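Local coordinates for exodeoxyribonuclease 10 (PDB 4FZX), which degrades single- and double-stranded DNA from the 3' end toward the 5' end, as a magnesium-dependent exonuclease of the DnaQ (DEDDh) family active in DNA repair, at residues I5-C10 and R87-M92; G14-I19 and H35-D40; A20-I25 and R135-C140; H80-D85 and W96-K101. One frame throughout, in Å; residues are numbered along the deposited sequence.

Contact 1. Residues I5-C10 and R87-M92; sequences IDTETC and RVLPEM. With NA (sodium ion), chain G; NA (sodium ion), chain E; nucleotides of chain A.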
# COMPACT_ATOMS: atom_id res chain seq x y z
N ILE C 5 4.02 -33.17 8.01
CA ILE C 5 4.25 -33.63 9.38
C ILE C 5 3.09 -33.19 10.27
O ILE C 5 2.61 -32.06 10.17
CB ILE C 5 5.55 -33.01 9.98
CG1 ILE C 5 6.79 -33.69 9.42
CG2 ILE C 5 5.58 -33.21 11.51
CD1 ILE C 5 7.39 -34.70 10.38
N ASP C 6 2.69 -34.06 11.19
CA ASP C 6 1.82 -33.65 12.29
C ASP C 6 2.23 -34.31 13.60
O ASP C 6 2.71 -35.44 13.62
CB ASP C 6 0.35 -33.96 11.98
CG ASP C 6 -0.60 -33.42 13.06
OD1 ASP C 6 -0.85 -32.20 13.09
OD2 ASP C 6 -1.12 -34.21 13.86
N THR C 7 1.94 -33.60 14.69
CA THR C 7 2.37 -33.97 16.03
C THR C 7 1.19 -33.74 16.98
O THR C 7 0.65 -32.65 17.04
CB THR C 7 3.54 -33.04 16.48
OG1 THR C 7 4.69 -33.29 15.68
CG2 THR C 7 3.88 -33.28 17.90
N GLU C 8 0.78 -34.75 17.73
CA GLU C 8 -0.09 -34.52 18.86
C GLU C 8 0.74 -34.52 20.14
O GLU C 8 1.72 -35.24 20.24
CB GLU C 8 -1.20 -35.58 18.93
CG GLU C 8 -1.98 -35.79 17.63
CD GLU C 8 -2.70 -34.53 17.14
OE1 GLU C 8 -3.27 -33.78 17.97
OE2 GLU C 8 -2.72 -34.30 15.91
N THR C 9 0.33 -33.70 21.11
CA THR C 9 1.18 -33.29 22.22
C THR C 9 0.45 -33.35 23.56
O THR C 9 -0.77 -33.52 23.62
CB THR C 9 1.71 -31.84 22.02
OG1 THR C 9 0.61 -30.95 21.83
CG2 THR C 9 2.65 -31.75 20.79
N CYS C 10 1.20 -33.20 24.64
CA CYS C 10 0.63 -33.13 25.97
C CYS C 10 -0.07 -31.81 26.23
O CYS C 10 -0.70 -31.63 27.27
CB CYS C 10 1.73 -33.35 27.01
SG CYS C 10 2.51 -34.96 26.89
N ARG C 87 8.64 -25.80 16.83
CA ARG C 87 8.98 -25.56 18.24
C ARG C 87 8.98 -26.82 19.10
O ARG C 87 9.84 -27.00 19.96
CB ARG C 87 8.04 -24.52 18.85
CG ARG C 87 8.24 -24.30 20.33
CD ARG C 87 7.57 -23.00 20.80
NE ARG C 87 6.15 -22.92 20.47
CZ ARG C 87 5.18 -23.52 21.17
NH1 ARG C 87 5.46 -24.28 22.22
NH2 ARG C 87 3.91 -23.34 20.81
N VAL C 88 7.97 -27.68 18.93
CA VAL C 88 7.78 -28.77 19.88
C VAL C 88 8.59 -30.02 19.49
O VAL C 88 8.83 -30.89 20.32
CB VAL C 88 6.28 -29.12 20.09
CG1 VAL C 88 5.52 -27.89 20.57
CG2 VAL C 88 5.66 -29.67 18.82
N LEU C 89 9.01 -30.08 18.24
CA LEU C 89 9.82 -31.18 17.74
C LEU C 89 11.30 -30.86 17.91
O LEU C 89 11.69 -29.69 17.92
CB LEU C 89 9.52 -31.41 16.26
CG LEU C 89 8.56 -32.51 15.77
CD1 LEU C 89 7.73 -33.14 16.86
CD2 LEU C 89 7.69 -32.03 14.60
N PRO C 90 12.16 -31.90 17.97
CA PRO C 90 13.61 -31.72 17.78
C PRO C 90 13.91 -31.09 16.43
O PRO C 90 13.09 -31.19 15.50
CB PRO C 90 14.17 -33.15 17.82
CG PRO C 90 13.04 -34.02 18.34
CD PRO C 90 11.78 -33.33 17.94
N GLU C 91 15.06 -30.44 16.31
CA GLU C 91 15.44 -29.77 15.07
C GLU C 91 15.34 -30.70 13.86
O GLU C 91 15.85 -31.81 13.89
CB GLU C 91 16.86 -29.20 15.17
CG GLU C 91 17.30 -28.42 13.93
CD GLU C 91 18.65 -27.72 14.11
OE1 GLU C 91 19.58 -27.98 13.31
OE2 GLU C 91 18.77 -26.90 15.05
N MSE C 92 14.69 -30.24 12.79
CA MSE C 92 14.55 -31.02 11.56
C MSE C 92 15.53 -30.52 10.48
O MSE C 92 15.89 -29.34 10.48
CB MSE C 92 13.11 -30.95 11.03
CG MSE C 92 12.05 -31.40 12.02
SE MSE C 92 12.34 -33.25 12.59
CE MSE C 92 11.97 -34.15 10.91
NA NA G . -3.40 -32.59 14.62
NA NA E . -0.95 -29.99 14.07
P DG A 17 -3.18 -29.39 16.35
OP1 DG A 17 -2.76 -30.60 15.62
OP2 DG A 17 -4.57 -28.91 16.18
O5' DG A 17 -2.89 -29.57 17.90
C5' DG A 17 -1.64 -30.08 18.31
C4' DG A 17 -1.64 -30.48 19.77
O4' DG A 17 -1.69 -29.29 20.56
C3' DG A 17 -2.81 -31.33 20.25
O3' DG A 17 -2.50 -32.69 20.04
C2' DG A 17 -2.86 -31.00 21.74
C1' DG A 17 -2.38 -29.55 21.76
N9 DG A 17 -3.47 -28.60 21.77
C8 DG A 17 -4.13 -28.10 20.67
N7 DG A 17 -5.06 -27.26 20.98
C5 DG A 17 -5.00 -27.19 22.37
C6 DG A 17 -5.77 -26.43 23.26
O6 DG A 17 -6.67 -25.62 22.97
N1 DG A 17 -5.40 -26.66 24.59
C2 DG A 17 -4.39 -27.52 25.00
N2 DG A 17 -4.17 -27.63 26.33
N3 DG A 17 -3.67 -28.26 24.16
C4 DG A 17 -4.04 -28.03 22.87
O HOH W 1 0.74 -30.63 15.25
O HOH W 2 -5.05 -32.21 16.59
O HOH W 3 -2.94 -29.96 12.52
O HOH W 4 0.41 -28.56 12.81
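Leu89 straddles the hydroxyl of Thr7: CD1 lies 3.3 Å and CD2 3.4 Å from Thr7 OG1, which is buried with no polar partner. The fit is tight, and Leu89's nearly eclipsed chi2 of 12° suggests some strain. CD2 also packs on Ile5 CG2 at 3.9 Å, the two side chains crossing obliquely. Ile5 and Thr7 are beta-branched, as suits an inner strand; Ile5 offers a methyl, and Thr7 chiefly its hydroxyl, to a leucine just past the end of helix 82-88. An alanine at Leu89 would probably open a gap beside Thr7 OG1 and Ile5 CG2, once filled by the two leucine methyls.

Packing is looser around the partly exposed Val88, whose CG2 reaches Thr7 CG2 at 4.1 Å and Thr9 CG2 at 4.2 Å. Thr9 OG1 is hydrogen-bonded to the carbonyl of Gly11.

Asp6 points away from the leucine and bridges two sodium ions, OD1 binding that of chain E at 2.4 Å and OD2 that of chain G, which Glu8 OE2 also binds at 2.2 Å. Both ions share OP1 of DG17 of chain A. One strand thus joins an apolar seat to an acidic metal site, where the sodium ions probably occupy magnesium positions.

Contact 2. Residues G14-I19 and H35-D40; sequences GGIVEI and HLVRPD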
# COMPACT_ATOMS: atom_id res chain seq x y z
N GLY C 14 4.17 -28.43 24.58
CA GLY C 14 4.88 -29.58 24.03
C GLY C 14 4.75 -30.87 24.83
O GLY C 14 3.77 -31.08 25.56
N GLY C 15 5.74 -31.75 24.68
CA GLY C 15 5.58 -33.15 25.04
C GLY C 15 4.82 -33.90 23.96
O GLY C 15 3.69 -33.56 23.64
N ILE C 16 5.45 -34.92 23.39
CA ILE C 16 4.97 -35.55 22.18
C ILE C 16 4.35 -36.89 22.50
O ILE C 16 4.99 -37.72 23.16
CB ILE C 16 6.12 -35.79 21.22
CG1 ILE C 16 7.05 -34.57 21.19
CG2 ILE C 16 5.60 -36.22 19.82
CD1 ILE C 16 6.37 -33.29 20.64
N VAL C 17 3.12 -37.11 22.04
CA VAL C 17 2.46 -38.39 22.23
C VAL C 17 2.24 -39.13 20.93
O VAL C 17 2.06 -40.35 20.92
CB VAL C 17 1.12 -38.27 23.01
CG1 VAL C 17 1.38 -37.71 24.40
CG2 VAL C 17 0.14 -37.37 22.26
N GLU C 18 2.27 -38.39 19.82
CA GLU C 18 2.19 -39.01 18.50
C GLU C 18 2.87 -38.12 17.45
O GLU C 18 2.77 -36.91 17.48
CB GLU C 18 0.72 -39.23 18.10
CG GLU C 18 0.51 -40.33 17.05
CD GLU C 18 -0.96 -40.65 16.77
OE1 GLU C 18 -1.84 -39.77 17.00
OE2 GLU C 18 -1.25 -41.76 16.26
N ILE C 19 3.49 -38.76 16.47
CA ILE C 19 3.95 -38.05 15.29
C ILE C 19 3.64 -38.89 14.06
O ILE C 19 3.57 -40.13 14.13
CB ILE C 19 5.46 -37.80 15.36
CG1 ILE C 19 5.90 -36.89 14.21
CG2 ILE C 19 6.23 -39.15 15.34
CD1 ILE C 19 7.37 -36.40 14.33
N HIS C 35 4.03 -42.83 14.53
CA HIS C 35 4.44 -43.46 15.76
C HIS C 35 3.69 -42.82 16.90
O HIS C 35 3.65 -41.57 17.00
CB HIS C 35 5.94 -43.25 16.00
CG HIS C 35 6.82 -43.88 14.98
ND1 HIS C 35 7.07 -43.29 13.75
CD2 HIS C 35 7.47 -45.07 14.96
CE1 HIS C 35 7.87 -44.08 13.05
NE2 HIS C 35 8.14 -45.15 13.77
N LEU C 36 3.19 -43.66 17.80
CA LEU C 36 2.89 -43.20 19.15
C LEU C 36 4.18 -43.04 19.92
O LEU C 36 5.10 -43.85 19.78
CB LEU C 36 1.96 -44.18 19.86
CG LEU C 36 0.51 -44.11 19.39
CD1 LEU C 36 -0.19 -45.47 19.60
CD2 LEU C 36 -0.22 -42.98 20.13
N VAL C 37 4.20 -42.07 20.82
CA VAL C 37 5.43 -41.64 21.43
C VAL C 37 5.22 -41.44 22.93
O VAL C 37 4.19 -40.89 23.36
CB VAL C 37 5.90 -40.30 20.83
CG1 VAL C 37 7.09 -39.74 21.63
CG2 VAL C 37 6.24 -40.47 19.37
N ARG C 38 6.19 -41.88 23.72
CA ARG C 38 6.19 -41.62 25.15
C ARG C 38 6.63 -40.18 25.45
O ARG C 38 7.73 -39.80 25.12
CB ARG C 38 7.11 -42.60 25.86
CG ARG C 38 7.00 -42.60 27.37
CD ARG C 38 7.99 -43.58 27.93
NE ARG C 38 8.01 -43.61 29.39
CZ ARG C 38 8.86 -44.32 30.11
NH1 ARG C 38 9.80 -45.06 29.50
NH2 ARG C 38 8.81 -44.30 31.43
N PRO C 39 5.76 -39.39 26.08
CA PRO C 39 6.07 -37.97 26.22
C PRO C 39 7.03 -37.69 27.38
O PRO C 39 7.19 -38.53 28.26
CB PRO C 39 4.70 -37.35 26.51
CG PRO C 39 3.98 -38.43 27.22
CD PRO C 39 4.43 -39.72 26.61
N ASP C 40 7.64 -36.51 27.38
CA ASP C 40 8.59 -36.14 28.42
C ASP C 40 7.87 -35.58 29.65
O ASP C 40 8.49 -35.06 30.57
CB ASP C 40 9.61 -35.12 27.89
CG ASP C 40 8.95 -33.82 27.39
OD1 ASP C 40 7.71 -33.67 27.50
OD2 ASP C 40 9.67 -32.93 26.89
O HOH W 5 8.12 -35.54 24.43
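Val37 sets its two methyls against two isoleucines of the neighbouring segment: CG1 lies 4.1 Å from Ile16 CB, and CG2 lies 4.2 Å from Ile19 CG2. Its chi1 of 172° turns CG1 anti to the backbone N and against Ile16, 3.3 Å from Ile16 O. Separately, the rigid ring of Pro39 packs on Val17, CG to CG1 3.9 Å.

Around these side chains the backbone pairs antiparallel. Ile19 and His35 form a hydrogen-bonded pair, with Ile19 N to His35 O at 2.9 Å and His35 N to Ile19 O at 2.8 Å. Val37 N reaches Val17 O at 2.7 Å from well above the carbonyl plane, where the chain turns a corner and Val17 and Glu18 form a classic beta bulge opposite Glu8.

At the far end, Asp40 OD1 comes within 3.3 Å of Gly15 CA. A CB at these backbone angles would probably crowd Asp40 OD1 and the Gly14 carbonyl, which suits glycine. One water accepts from both Ile16 N and Asp40 N.

Beyond the Glu18–Leu36 pair, the Glu18 carboxylate takes a salt bridge from Arg135 and a hydrogen bond from Ala136 N. Apolar branches thus pack at the hairpin's open end, and Glu18's buried charge is likely to be balanced by the arginine and the helix start.

Contact 3. Residues A20-I25 and R135-C140; sequences ASVDVI and RALYDC. With NA (sodium ion), chain G.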
# COMPACT_ATOMS: atom_id res chain seq x y z
N ALA C 20 3.49 -38.22 12.93
CA ALA C 20 3.18 -38.89 11.67
C ALA C 20 3.60 -38.02 10.50
O ALA C 20 3.79 -36.81 10.65
CB ALA C 20 1.70 -39.19 11.60
N SER C 21 3.70 -38.64 9.31
CA SER C 21 3.92 -37.89 8.08
C SER C 21 3.39 -38.61 6.83
O SER C 21 3.24 -39.83 6.82
CB SER C 21 5.41 -37.54 7.90
OG SER C 21 6.17 -38.68 7.53
N VAL C 22 3.13 -37.83 5.78
CA VAL C 22 2.99 -38.38 4.45
C VAL C 22 3.83 -37.55 3.49
O VAL C 22 4.22 -36.42 3.80
CB VAL C 22 1.52 -38.35 3.99
CG1 VAL C 22 0.71 -39.39 4.74
CG2 VAL C 22 0.94 -36.95 4.18
N ASP C 23 4.10 -38.11 2.32
CA ASP C 23 4.84 -37.36 1.31
C ASP C 23 3.90 -37.02 0.18
O ASP C 23 3.03 -37.82 -0.19
CB ASP C 23 6.05 -38.18 0.80
CG ASP C 23 7.08 -38.46 1.89
OD1 ASP C 23 7.06 -37.78 2.93
OD2 ASP C 23 7.88 -39.41 1.73
N VAL C 24 4.03 -35.80 -0.33
CA VAL C 24 3.33 -35.41 -1.54
C VAL C 24 4.32 -35.37 -2.70
O VAL C 24 5.32 -34.66 -2.65
CB VAL C 24 2.61 -34.04 -1.39
CG1 VAL C 24 1.99 -33.60 -2.71
CG2 VAL C 24 1.53 -34.12 -0.29
N ILE C 25 4.10 -36.24 -3.67
CA ILE C 25 4.96 -36.36 -4.86
C ILE C 25 4.04 -36.36 -6.08
O ILE C 25 3.19 -37.23 -6.21
CB ILE C 25 5.76 -37.71 -4.85
CG1 ILE C 25 6.42 -37.96 -3.48
CG2 ILE C 25 6.81 -37.74 -5.99
CD1 ILE C 25 7.36 -39.17 -3.42
N ARG C 135 -5.83 -37.42 15.38
CA ARG C 135 -4.76 -38.40 15.39
C ARG C 135 -3.80 -38.06 14.28
O ARG C 135 -4.22 -37.70 13.18
CB ARG C 135 -5.30 -39.82 15.27
CG ARG C 135 -6.15 -40.29 16.48
CD ARG C 135 -5.31 -40.45 17.78
NE ARG C 135 -4.21 -41.39 17.59
CZ ARG C 135 -4.32 -42.72 17.71
NH1 ARG C 135 -5.47 -43.27 18.09
NH2 ARG C 135 -3.26 -43.48 17.48
N ALA C 136 -2.51 -38.11 14.58
CA ALA C 136 -1.51 -37.49 13.73
C ALA C 136 -1.61 -37.88 12.26
O ALA C 136 -1.62 -37.00 11.40
CB ALA C 136 -0.11 -37.75 14.27
N LEU C 137 -1.68 -39.19 11.97
CA LEU C 137 -1.70 -39.64 10.57
C LEU C 137 -2.96 -39.17 9.85
O LEU C 137 -2.92 -38.81 8.68
CB LEU C 137 -1.57 -41.17 10.46
CG LEU C 137 -1.32 -41.67 9.03
CD1 LEU C 137 0.00 -41.11 8.47
CD2 LEU C 137 -1.35 -43.19 8.92
N TYR C 138 -4.07 -39.14 10.58
CA TYR C 138 -5.32 -38.65 10.02
C TYR C 138 -5.18 -37.19 9.59
O TYR C 138 -5.47 -36.85 8.43
CB TYR C 138 -6.44 -38.81 11.05
CG TYR C 138 -7.81 -38.55 10.52
CD1 TYR C 138 -8.24 -37.25 10.25
CD2 TYR C 138 -8.71 -39.60 10.30
CE1 TYR C 138 -9.51 -37.00 9.78
CE2 TYR C 138 -9.99 -39.35 9.81
CZ TYR C 138 -10.38 -38.05 9.56
OH TYR C 138 -11.64 -37.81 9.06
N ASP C 139 -4.65 -36.36 10.48
CA ASP C 139 -4.49 -34.94 10.17
C ASP C 139 -3.45 -34.68 9.08
O ASP C 139 -3.53 -33.66 8.37
CB ASP C 139 -4.12 -34.15 11.42
CG ASP C 139 -5.30 -33.99 12.39
OD1 ASP C 139 -6.37 -34.61 12.18
OD2 ASP C 139 -5.13 -33.26 13.39
N CYS C 140 -2.47 -35.57 8.95
CA CYS C 140 -1.50 -35.49 7.85
C CYS C 140 -2.18 -35.59 6.50
O CYS C 140 -1.82 -34.90 5.57
CB CYS C 140 -0.43 -36.60 7.97
SG CYS C 140 0.88 -36.24 9.15
NA NA G . -3.40 -32.59 14.62
O HOH W 2 -5.05 -32.21 16.59
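Ala20 and Cys140 touch where strand 20-25 and helix 136-140 run in roughly the same direction, their axes 29° apart and only 7.0 Å from each other at the closest. So near an approach suits small residues. Ala20 CB meets Ala136 CB at 3.5 Å and sits 3.4 Å from Leu137 N, pressed against the first turn of the helix.

One turn on, Cys140 turns SG anti to its carbonyl carbon (chi1 -80°), and the sulfur lies 3.3 Å from Ala20 O. Its CB packs on Val22 CG2 at 4.0 Å. Leu137 is the longer arm: its CD1 reaches forward to Val22 CG1 at 4.2 Å, the two side chains crossing at about a right angle. A branched valine thus fills the angle between leucine and cysteine.

Away from the strand, Asp139 OD2 binds the sodium ion of chain G at 2.2 Å. The other oxygen, OD1, is hydrogen-bonded to His134 N and His133 ND1, which would fix the carboxylate's rotation. Asp6 and Glu8 bind the same ion.

A helix laid closely on a central mixed sheet, carrying an acidic residue to meet carboxylates from the first strand at a metal, is characteristic of the RNase H-like fold of DEDDh exonucleases.

Contact 4. Residues H80-D85 and W96-K101; sequences HNASFD and WICTMK. With nucleotides of chain A.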
# COMPACT_ATOMS: atom_id res chain seq x y z
N HIS C 80 0.56 -27.59 9.30
CA HIS C 80 -0.44 -26.55 9.44
C HIS C 80 -0.22 -25.74 10.71
O HIS C 80 -0.45 -26.21 11.81
CB HIS C 80 -1.85 -27.14 9.40
CG HIS C 80 -2.92 -26.11 9.21
ND1 HIS C 80 -3.20 -25.56 7.97
CD2 HIS C 80 -3.66 -25.41 10.11
CE1 HIS C 80 -4.11 -24.62 8.11
NE2 HIS C 80 -4.39 -24.49 9.40
N ASN C 81 0.21 -24.49 10.53
CA ASN C 81 0.87 -23.73 11.61
C ASN C 81 2.21 -24.33 12.03
O ASN C 81 2.37 -24.80 13.16
CB ASN C 81 -0.02 -23.56 12.84
CG ASN C 81 0.43 -22.39 13.74
OD1 ASN C 81 1.20 -21.53 13.30
ND2 ASN C 81 -0.03 -22.37 14.97
N ALA C 82 3.16 -24.32 11.09
CA ALA C 82 4.43 -25.03 11.24
C ALA C 82 5.27 -24.46 12.39
O ALA C 82 6.11 -25.14 12.94
CB ALA C 82 5.20 -24.95 9.93
N SER C 83 5.07 -23.19 12.69
CA SER C 83 5.52 -22.56 13.93
C SER C 83 5.43 -23.50 15.14
O SER C 83 6.35 -23.61 15.96
CB SER C 83 4.64 -21.33 14.20
OG SER C 83 5.30 -20.39 15.00
N PHE C 84 4.27 -24.12 15.28
CA PHE C 84 4.02 -25.01 16.40
C PHE C 84 4.88 -26.29 16.36
O PHE C 84 5.66 -26.53 17.27
CB PHE C 84 2.52 -25.33 16.53
CG PHE C 84 2.20 -26.28 17.65
CD1 PHE C 84 2.11 -25.83 18.96
CD2 PHE C 84 2.01 -27.64 17.40
CE1 PHE C 84 1.83 -26.71 20.00
CE2 PHE C 84 1.72 -28.52 18.43
CZ PHE C 84 1.62 -28.06 19.73
N ASP C 85 4.79 -27.06 15.27
CA ASP C 85 5.55 -28.32 15.19
C ASP C 85 7.07 -28.11 15.25
O ASP C 85 7.78 -28.86 15.91
CB ASP C 85 5.17 -29.13 13.96
CG ASP C 85 3.67 -29.31 13.82
OD1 ASP C 85 2.97 -28.30 13.54
OD2 ASP C 85 3.18 -30.44 14.06
N TRP C 96 10.85 -25.34 6.41
CA TRP C 96 9.46 -25.47 6.78
C TRP C 96 8.54 -24.71 5.84
O TRP C 96 8.85 -23.60 5.39
CB TRP C 96 9.23 -25.02 8.22
CG TRP C 96 9.71 -25.99 9.23
CD1 TRP C 96 10.93 -25.98 9.85
CD2 TRP C 96 8.99 -27.11 9.77
NE1 TRP C 96 11.01 -27.02 10.74
CE2 TRP C 96 9.85 -27.75 10.69
CE3 TRP C 96 7.72 -27.64 9.55
CZ2 TRP C 96 9.46 -28.87 11.42
CZ3 TRP C 96 7.34 -28.78 10.25
CH2 TRP C 96 8.19 -29.37 11.19
N ILE C 97 7.40 -25.33 5.55
CA ILE C 97 6.32 -24.67 4.84
C ILE C 97 5.06 -24.73 5.71
O ILE C 97 4.75 -25.77 6.30
CB ILE C 97 6.08 -25.33 3.48
CG1 ILE C 97 7.23 -24.97 2.53
CG2 ILE C 97 4.74 -24.90 2.90
CD1 ILE C 97 7.33 -25.88 1.30
N CYS C 98 4.41 -23.58 5.85
CA CYS C 98 3.19 -23.51 6.66
C CYS C 98 1.94 -23.37 5.79
O CYS C 98 1.79 -22.40 5.08
CB CYS C 98 3.28 -22.34 7.64
SG CYS C 98 1.86 -22.26 8.75
N THR C 99 1.06 -24.37 5.83
CA THR C 99 -0.17 -24.30 5.04
C THR C 99 -1.17 -23.28 5.58
O THR C 99 -2.05 -22.82 4.86
CB THR C 99 -0.86 -25.65 4.89
OG1 THR C 99 -0.98 -26.29 6.16
CG2 THR C 99 -0.09 -26.53 3.91
N MSE C 100 -0.99 -22.88 6.83
CA MSE C 100 -1.83 -21.85 7.41
C MSE C 100 -1.52 -20.50 6.81
O MSE C 100 -2.41 -19.77 6.38
CB MSE C 100 -1.66 -21.81 8.93
CG MSE C 100 -2.66 -20.88 9.60
SE MSE C 100 -2.25 -20.62 11.50
CE MSE C 100 -2.98 -22.30 12.12
N LYS C 101 -0.24 -20.14 6.82
CA LYS C 101 0.19 -18.92 6.18
C LYS C 101 -0.20 -18.96 4.71
O LYS C 101 -0.61 -17.95 4.16
CB LYS C 101 1.70 -18.75 6.31
CG LYS C 101 2.14 -18.36 7.71
CD LYS C 101 3.64 -18.45 7.88
CE LYS C 101 4.12 -17.54 9.00
NZ LYS C 101 4.33 -16.13 8.53
P DA A 16 -5.68 -25.02 14.25
OP1 DA A 16 -5.73 -25.92 13.09
OP2 DA A 16 -6.78 -24.93 15.26
O5' DA A 16 -4.31 -25.31 15.04
C5' DA A 16 -3.10 -25.49 14.33
C4' DA A 16 -1.98 -25.88 15.30
O4' DA A 16 -1.53 -24.69 16.00
C3' DA A 16 -2.40 -26.86 16.40
O3' DA A 16 -2.17 -28.23 15.98
C2' DA A 16 -1.49 -26.46 17.57
C1' DA A 16 -1.34 -24.96 17.36
N9 DA A 16 -2.31 -24.21 18.14
C8 DA A 16 -3.65 -24.39 18.18
N7 DA A 16 -4.25 -23.63 19.05
C5 DA A 16 -3.23 -22.90 19.61
C6 DA A 16 -3.22 -21.93 20.61
N6 DA A 16 -4.32 -21.49 21.23
N1 DA A 16 -2.02 -21.43 20.97
C2 DA A 16 -0.92 -21.89 20.35
N3 DA A 16 -0.80 -22.81 19.39
C4 DA A 16 -2.02 -23.27 19.07
P DG A 15 -8.95 -19.92 15.03
OP1 DG A 15 -9.87 -20.38 13.97
OP2 DG A 15 -9.35 -20.06 16.44
O5' DG A 15 -7.55 -20.67 14.82
C5' DG A 15 -6.98 -20.74 13.52
C4' DG A 15 -5.54 -21.22 13.61
O4' DG A 15 -4.70 -20.19 14.20
C3' DG A 15 -5.34 -22.46 14.46
O3' DG A 15 -5.45 -23.59 13.62
C2' DG A 15 -3.91 -22.30 14.96
C1' DG A 15 -3.73 -20.78 15.05
N9 DG A 15 -4.00 -20.27 16.38
C8 DG A 15 -5.23 -20.22 17.00
N7 DG A 15 -5.18 -19.67 18.19
C5 DG A 15 -3.84 -19.32 18.35
C6 DG A 15 -3.20 -18.71 19.45
O6 DG A 15 -3.74 -18.32 20.50
N1 DG A 15 -1.83 -18.55 19.23
C2 DG A 15 -1.17 -18.94 18.07
N2 DG A 15 0.17 -18.74 18.04
N3 DG A 15 -1.78 -19.54 17.04
C4 DG A 15 -3.10 -19.69 17.25
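His80 and Thr99 meet at the edge of the beta-alpha-beta unit formed by strand 76-79, helix 82-88 and strand 95-98, where helix 99-106 begins. His80 ND1 and Thr99 OG1 are hydrogen-bonded at 3.0 Å, with the hydroxyl at the ring edge. Over one face of the imidazole, offset toward the rim, stands CB of the selenomethionine Met100, 3.8 Å above the plane. NE2 is hydrogen-bonded to the carbonyl of Tyr112, so both ring nitrogens are engaged. An alanine at His80 would probably leave Thr99 OG1 and the Tyr112 carbonyl without their mate and remove the ring face under Met100 CB.

Asn81 and Phe84 face the DNA. Asn81 ND2 donates to O4' of DA16 of chain A at 2.9 Å, nearly straight at 168°; an asparagine also tolerates the positive phi needed here. The flat ring of Phe84 supports the same sugar, its C2' standing 3.6 Å above the ring centre.

Farther from the DNA, Trp96 backs the start of the helix: its CE3 lies 3.7 Å from Ala82 CB, and its CH2 is 4.1 Å from Asp85 CB. The small alanine lets strand and helix close up here.

Cys98, at the N-cap of helix 99-106, ties the two helix starts together. Its SG, anti to the backbone N (chi1 -176°), accepts from Ala82 N at 3.4 Å and caps Lys101 N at 3.6 Å, the latter bond almost straight at 170°.

How the contacts relate
All four contacts are mostly buried and reach the same mixed sheet; contact 3 lies nearest the centre of the chain, and contact 2 farthest, with exposed residues at one end. Contacts 1 and 4 share helix 82-88, contacts 2 and 3 share strand 16-25. Contact 1 and contact 3 meet at the sodium ion of chain G, so residues distant in sequence complete one metal site, and in both the segments meet by mainly apolar packing, without hydrogen bonds between them. Contact 2 relies instead on backbone hydrogen bonds of a hairpin, and contact 4 on side-chain hydrogen bonds behind a DNA-binding surface. The salt bridge from Glu18 to Arg135 links contact 2 to contact 3.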